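Type IV pilus secretin PilQ family protein (Vibrio cholerae, PDB 6W6M) probably forms, as a ring of fourteen subunits, the outer-membrane channel through which the type IV competence pilus of Vibrio cholerae passes. Local coordinates at residues Phe261-Ala264 and Ser265-Ala268; Leu544-Leu547 and Phe548-Thr551. All coordinates share one frame; numbering follows the deposited sequence.

Interaction 1 of 2, residues Phe261-Ala264 and Ser265-Ala268; sequences FAKA and SDIA
The side chains of Lys263 and Asp266 extend in parallel from the start of helix 264-271. Lys263 holds the N-cap position. Its CG stands anti to the carbonyl carbon (chi1 -58°), and the chain then runs extended as far as the bend at chi4 (68°), with the methylenes alongside the carboxylate: Asp266 OD2 lies 3.7 Å from Lys263 CB and 3.9 Å from Lys263 CD. The ammonium does not close a salt bridge, since Lys263 NZ stays 4.3 Å from Asp266 OD2. On the backbone, Ala268 N donates to Ala264 O at 2.9 Å, while the bond from Ile267 N to Lys263 O is weak, at 3.4 Å. With CG1 anti to the carbonyl carbon (chi1 -76°), Ile267 sends this branch past the carbonyl of Lys263 toward the preceding loop, and CD1 comes to 4.2 Å from Ala262 CB. Ile259 and Leu295 also touch Ile267, whereas Lys263 packs on Gln509 of a second subunit. The helix start is thus apolar where Ile267 reaches back to Ala262 and polar where the Lys263 methylenes flank the Asp266 carboxylate, whose negative charge is probably favoured by the helix dipole and, more weakly, by the nearby lysine.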
ATOM      1  N   PHE A 261      16.173  32.383  42.200  1.00 94.28           N
ATOM      2  CA  PHE A 261      17.440  32.029  41.567  1.00 94.28           C
ATOM      3  C   PHE A 261      17.369  30.742  40.757  1.00 94.28           C
ATOM      4  O   PHE A 261      18.331  30.425  40.069  1.00 94.28           O
ATOM      5  CB  PHE A 261      18.609  31.903  42.561  1.00 94.28           C
ATOM      6  CG  PHE A 261      19.016  33.193  43.177  1.00 94.28           C
ATOM      7  CD1 PHE A 261      19.487  34.225  42.396  1.00 94.28           C
ATOM      8  CD2 PHE A 261      18.947  33.372  44.540  1.00 94.28           C
ATOM      9  CE1 PHE A 261      19.866  35.412  42.963  1.00 94.28           C
ATOM     10  CE2 PHE A 261      19.326  34.556  45.108  1.00 94.28           C
ATOM     11  CZ  PHE A 261      19.786  35.577  44.320  1.00 94.28           C
ATOM     12  N   ALA A 262      16.270  30.001  40.788  1.00 92.86           N
ATOM     13  CA  ALA A 262      16.164  28.784  40.004  1.00 92.86           C
ATOM     14  C   ALA A 262      14.757  28.696  39.444  1.00 92.86           C
ATOM     15  O   ALA A 262      13.833  29.322  39.958  1.00 92.86           O
ATOM     16  CB  ALA A 262      16.493  27.546  40.840  1.00 92.86           C
ATOM     17  N   LYS A 263      14.605  27.936  38.367  1.00 93.08           N
ATOM     18  CA  LYS A 263      13.286  27.729  37.790  1.00 93.08           C
ATOM     19  C   LYS A 263      12.508  26.716  38.613  1.00 93.08           C
ATOM     20  O   LYS A 263      13.035  25.675  38.997  1.00 93.08           O
ATOM     21  CB  LYS A 263      13.395  27.238  36.351  1.00 93.08           C
ATOM     22  CG  LYS A 263      14.141  28.142  35.418  1.00 93.08           C
ATOM     23  CD  LYS A 263      13.911  27.705  33.987  1.00 93.08           C
ATOM     24  CE  LYS A 263      14.832  28.428  33.031  1.00 93.08           C
ATOM     25  NZ  LYS A 263      16.241  28.016  33.221  1.00 93.08           N
ATOM     26  N   ALA A 264      11.236  27.019  38.866  1.00 95.50           N
ATOM     27  CA  ALA A 264      10.419  26.125  39.673  1.00 95.50           C
ATOM     28  C   ALA A 264      10.069  24.845  38.931  1.00 95.50           C
ATOM     29  O   ALA A 264       9.823  23.817  39.564  1.00 95.50           O
ATOM     30  CB  ALA A 264       9.149  26.835  40.123  1.00 95.50           C
ATOM     31  N   SER A 265      10.038  24.876  37.601  1.00 98.12           N
ATOM     32  CA  SER A 265       9.701  23.673  36.850  1.00 98.12           C
ATOM     33  C   SER A 265      10.789  22.614  36.977  1.00 98.12           C
ATOM     34  O   SER A 265      10.492  21.426  37.147  1.00 98.12           O
ATOM     35  CB  SER A 265       9.451  24.025  35.386  1.00 98.12           C
ATOM     36  OG  SER A 265      10.528  24.763  34.848  1.00 98.12           O
ATOM     37  N   ASP A 266      12.054  23.027  36.917  1.00100.30           N
ATOM     38  CA  ASP A 266      13.149  22.085  37.108  1.00100.30           C
ATOM     39  C   ASP A 266      13.113  21.465  38.499  1.00100.30           C
ATOM     40  O   ASP A 266      13.311  20.253  38.655  1.00100.30           O
ATOM     41  CB  ASP A 266      14.482  22.788  36.871  1.00100.30           C
ATOM     42  CG  ASP A 266      14.603  23.349  35.471  1.00100.30           C
ATOM     43  OD1 ASP A 266      13.911  22.845  34.565  1.00100.30           O
ATOM     44  OD2 ASP A 266      15.394  24.293  35.267  1.00100.30           O
ATOM     45  N   ILE A 267      12.851  22.279  39.520  1.00101.09           N
ATOM     46  CA  ILE A 267      12.822  21.775  40.887  1.00101.09           C
ATOM     47  C   ILE A 267      11.640  20.838  41.096  1.00101.09           C
ATOM     48  O   ILE A 267      11.762  19.808  41.766  1.00101.09           O
ATOM     49  CB  ILE A 267      12.815  22.949  41.877  1.00101.09           C
ATOM     50  CG1 ILE A 267      14.216  23.542  41.969  1.00101.09           C
ATOM     51  CG2 ILE A 267      12.336  22.503  43.233  1.00101.09           C
ATOM     52  CD1 ILE A 267      14.359  24.604  43.000  1.00101.09           C
ATOM     53  N   ALA A 268      10.486  21.160  40.516  1.00101.85           N
ATOM     54  CA  ALA A 268       9.353  20.251  40.612  1.00101.85           C
ATOM     55  C   ALA A 268       9.613  18.949  39.873  1.00101.85           C
ATOM     56  O   ALA A 268       9.058  17.910  40.238  1.00101.85           O
ATOM     57  CB  ALA A 268       8.093  20.917  40.074  1.00101.85           C
TER

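Interaction 2 of 2, residues Leu544-Leu547 and Phe548-Thr551; sequences LGAL and FRRT
With chi1 at -64°, Phe548 CG lies anti to its own carbonyl carbon, and the ring is carried back against the peptide of Leu547; Arg549, with chi1 at 74°, starts between backbone N and carbonyl carbon and then reaches back, its chain straight out to NE, across Gly545 and Ala546. The Phe548 ring has Leu547 O over one face, 3.7 Å from Phe548 CG, and Leu547 CB approaches Phe548 CD2 at 4.0 Å. The guanidinium of Arg549 lies over the Gly545-Ala546 peptide: Ala546 N sits 3.9 Å above its plane, over the centre, and Arg549 NE is 3.7 Å from Ala546 CA. This is flat packing of the guanidinium on a peptide. Between the two side chains, Phe548 N donates to Gly545 O at 2.9 Å, from well above the carbonyl plane, following the bond from Leu547 N to Leu544 O. Leu538 also touches Phe548, and Trp342 NE1 makes a weak hydrogen bond to Leu547 O. Such successive i to i+3 bonds are characteristic of a 3-10 turn, which here spans 545-547 and leads through Phe548 into strand 549-568 of the secretin domain's antiparallel sheet.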
ATOM      1  N   LEU A 544      76.754  24.838 -20.993  1.00 95.22           N
ATOM      2  CA  LEU A 544      75.898  24.893 -22.167  1.00 95.22           C
ATOM      3  C   LEU A 544      74.578  24.163 -21.976  1.00 95.22           C
ATOM      4  O   LEU A 544      73.634  24.423 -22.730  1.00 95.22           O
ATOM      5  CB  LEU A 544      76.618  24.300 -23.379  1.00 95.22           C
ATOM      6  CG  LEU A 544      77.547  25.192 -24.198  1.00 95.22           C
ATOM      7  CD1 LEU A 544      78.760  25.619 -23.393  1.00 95.22           C
ATOM      8  CD2 LEU A 544      77.966  24.463 -25.458  1.00 95.22           C
ATOM      9  N   GLY A 545      74.489  23.276 -20.984  1.00 90.55           N
ATOM     10  CA  GLY A 545      73.327  22.416 -20.864  1.00 90.55           C
ATOM     11  C   GLY A 545      72.019  23.169 -20.759  1.00 90.55           C
ATOM     12  O   GLY A 545      70.984  22.676 -21.208  1.00 90.55           O
ATOM     13  N   ALA A 546      72.048  24.376 -20.190  1.00 88.90           N
ATOM     14  CA  ALA A 546      70.839  25.173 -20.022  1.00 88.90           C
ATOM     15  C   ALA A 546      70.173  25.522 -21.339  1.00 88.90           C
ATOM     16  O   ALA A 546      69.043  26.015 -21.328  1.00 88.90           O
ATOM     17  CB  ALA A 546      71.159  26.452 -19.257  1.00 88.90           C
ATOM     18  N   LEU A 547      70.829  25.280 -22.465  1.00 88.51           N
ATOM     19  CA  LEU A 547      70.221  25.506 -23.764  1.00 88.51           C
ATOM     20  C   LEU A 547      69.404  24.322 -24.251  1.00 88.51           C
ATOM     21  O   LEU A 547      68.789  24.419 -25.316  1.00 88.51           O
ATOM     22  CB  LEU A 547      71.301  25.828 -24.800  1.00 88.51           C
ATOM     23  CG  LEU A 547      72.134  27.108 -24.676  1.00 88.51           C
ATOM     24  CD1 LEU A 547      73.246  27.180 -25.708  1.00 88.51           C
ATOM     25  CD2 LEU A 547      71.221  28.309 -24.802  1.00 88.51           C
ATOM     26  N   PHE A 548      69.372  23.220 -23.504  1.00 86.42           N
ATOM     27  CA  PHE A 548      68.792  21.969 -23.976  1.00 86.42           C
ATOM     28  C   PHE A 548      67.834  21.361 -22.961  1.00 86.42           C
ATOM     29  O   PHE A 548      67.663  20.145 -22.918  1.00 86.42           O
ATOM     30  CB  PHE A 548      69.882  20.954 -24.304  1.00 86.42           C
ATOM     31  CG  PHE A 548      70.778  21.360 -25.429  1.00 86.42           C
ATOM     32  CD1 PHE A 548      70.402  21.144 -26.741  1.00 86.42           C
ATOM     33  CD2 PHE A 548      72.011  21.932 -25.177  1.00 86.42           C
ATOM     34  CE1 PHE A 548      71.229  21.505 -27.773  1.00 86.42           C
ATOM     35  CE2 PHE A 548      72.835  22.295 -26.206  1.00 86.42           C
ATOM     36  CZ  PHE A 548      72.446  22.079 -27.506  1.00 86.42           C
ATOM     37  N   ARG A 549      67.181  22.170 -22.134  1.00 82.47           N
ATOM     38  CA  ARG A 549      66.385  21.589 -21.060  1.00 82.47           C
ATOM     39  C   ARG A 549      65.393  22.611 -20.538  1.00 82.47           C
ATOM     40  O   ARG A 549      65.637  23.818 -20.578  1.00 82.47           O
ATOM     41  CB  ARG A 549      67.273  21.093 -19.925  1.00 82.47           C
ATOM     42  CG  ARG A 549      67.850  22.185 -19.091  1.00 82.47           C
ATOM     43  CD  ARG A 549      68.989  21.687 -18.268  1.00 82.47           C
ATOM     44  NE  ARG A 549      69.572  22.759 -17.483  1.00 82.47           N
ATOM     45  CZ  ARG A 549      70.776  22.710 -16.933  1.00 82.47           C
ATOM     46  NH1 ARG A 549      71.535  21.640 -17.089  1.00 82.47           N
ATOM     47  NH2 ARG A 549      71.222  23.737 -16.235  1.00 82.47           N
ATOM     48  N   ARG A 550      64.272  22.107 -20.027  1.00 78.68           N
ATOM     49  CA  ARG A 550      63.325  22.905 -19.262  1.00 78.68           C
ATOM     50  C   ARG A 550      63.295  22.384 -17.839  1.00 78.68           C
ATOM     51  O   ARG A 550      63.290  21.169 -17.621  1.00 78.68           O
ATOM     52  CB  ARG A 550      61.925  22.867 -19.863  1.00 78.68           C
ATOM     53  CG  ARG A 550      60.894  23.549 -19.004  1.00 78.68           C
ATOM     54  CD  ARG A 550      59.590  23.709 -19.733  1.00 78.68           C
ATOM     55  NE  ARG A 550      59.084  22.435 -20.212  1.00 78.68           N
ATOM     56  CZ  ARG A 550      58.113  22.307 -21.103  1.00 78.68           C
ATOM     57  NH1 ARG A 550      57.540  23.378 -21.622  1.00 78.68           N
ATOM     58  NH2 ARG A 550      57.719  21.105 -21.478  1.00 78.68           N
ATOM     59  N   THR A 551      63.281  23.306 -16.885  1.00 76.75           N
ATOM     60  CA  THR A 551      63.378  23.028 -15.462  1.00 76.75           C
ATOM     61  C   THR A 551      62.224  23.688 -14.716  1.00 76.75           C
ATOM     62  O   THR A 551      61.879  24.845 -14.973  1.00 76.75           O
ATOM     63  CB  THR A 551      64.721  23.529 -14.921  1.00 76.75           C
ATOM     64  OG1 THR A 551      64.837  24.934 -15.152  1.00 76.75           O
ATOM     65  CG2 THR A 551      65.880  22.813 -15.565  1.00 76.75           C
TER

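Interaction 1 comes first along the chain and interaction 2 near its end; their centres are about 82 Å apart, on opposite sides of the chain's centre, and they do not touch. They share no secondary-structure element. Residues 261-268 lead from a loop into helix 264-271, within the short domain common to type II and III secretion proteins, whereas 544-551 lead from a 3-10 turn into strand 549-568 of the secretin region. That strand pairs antiparallel with strands 320-347 and 518-534. Both contacts therefore mark the entry to a regular element, one in each of two widely separated parts of an elongated subunit, and residues at both sites touch neighbouring subunits of the fourteen-chain assembly.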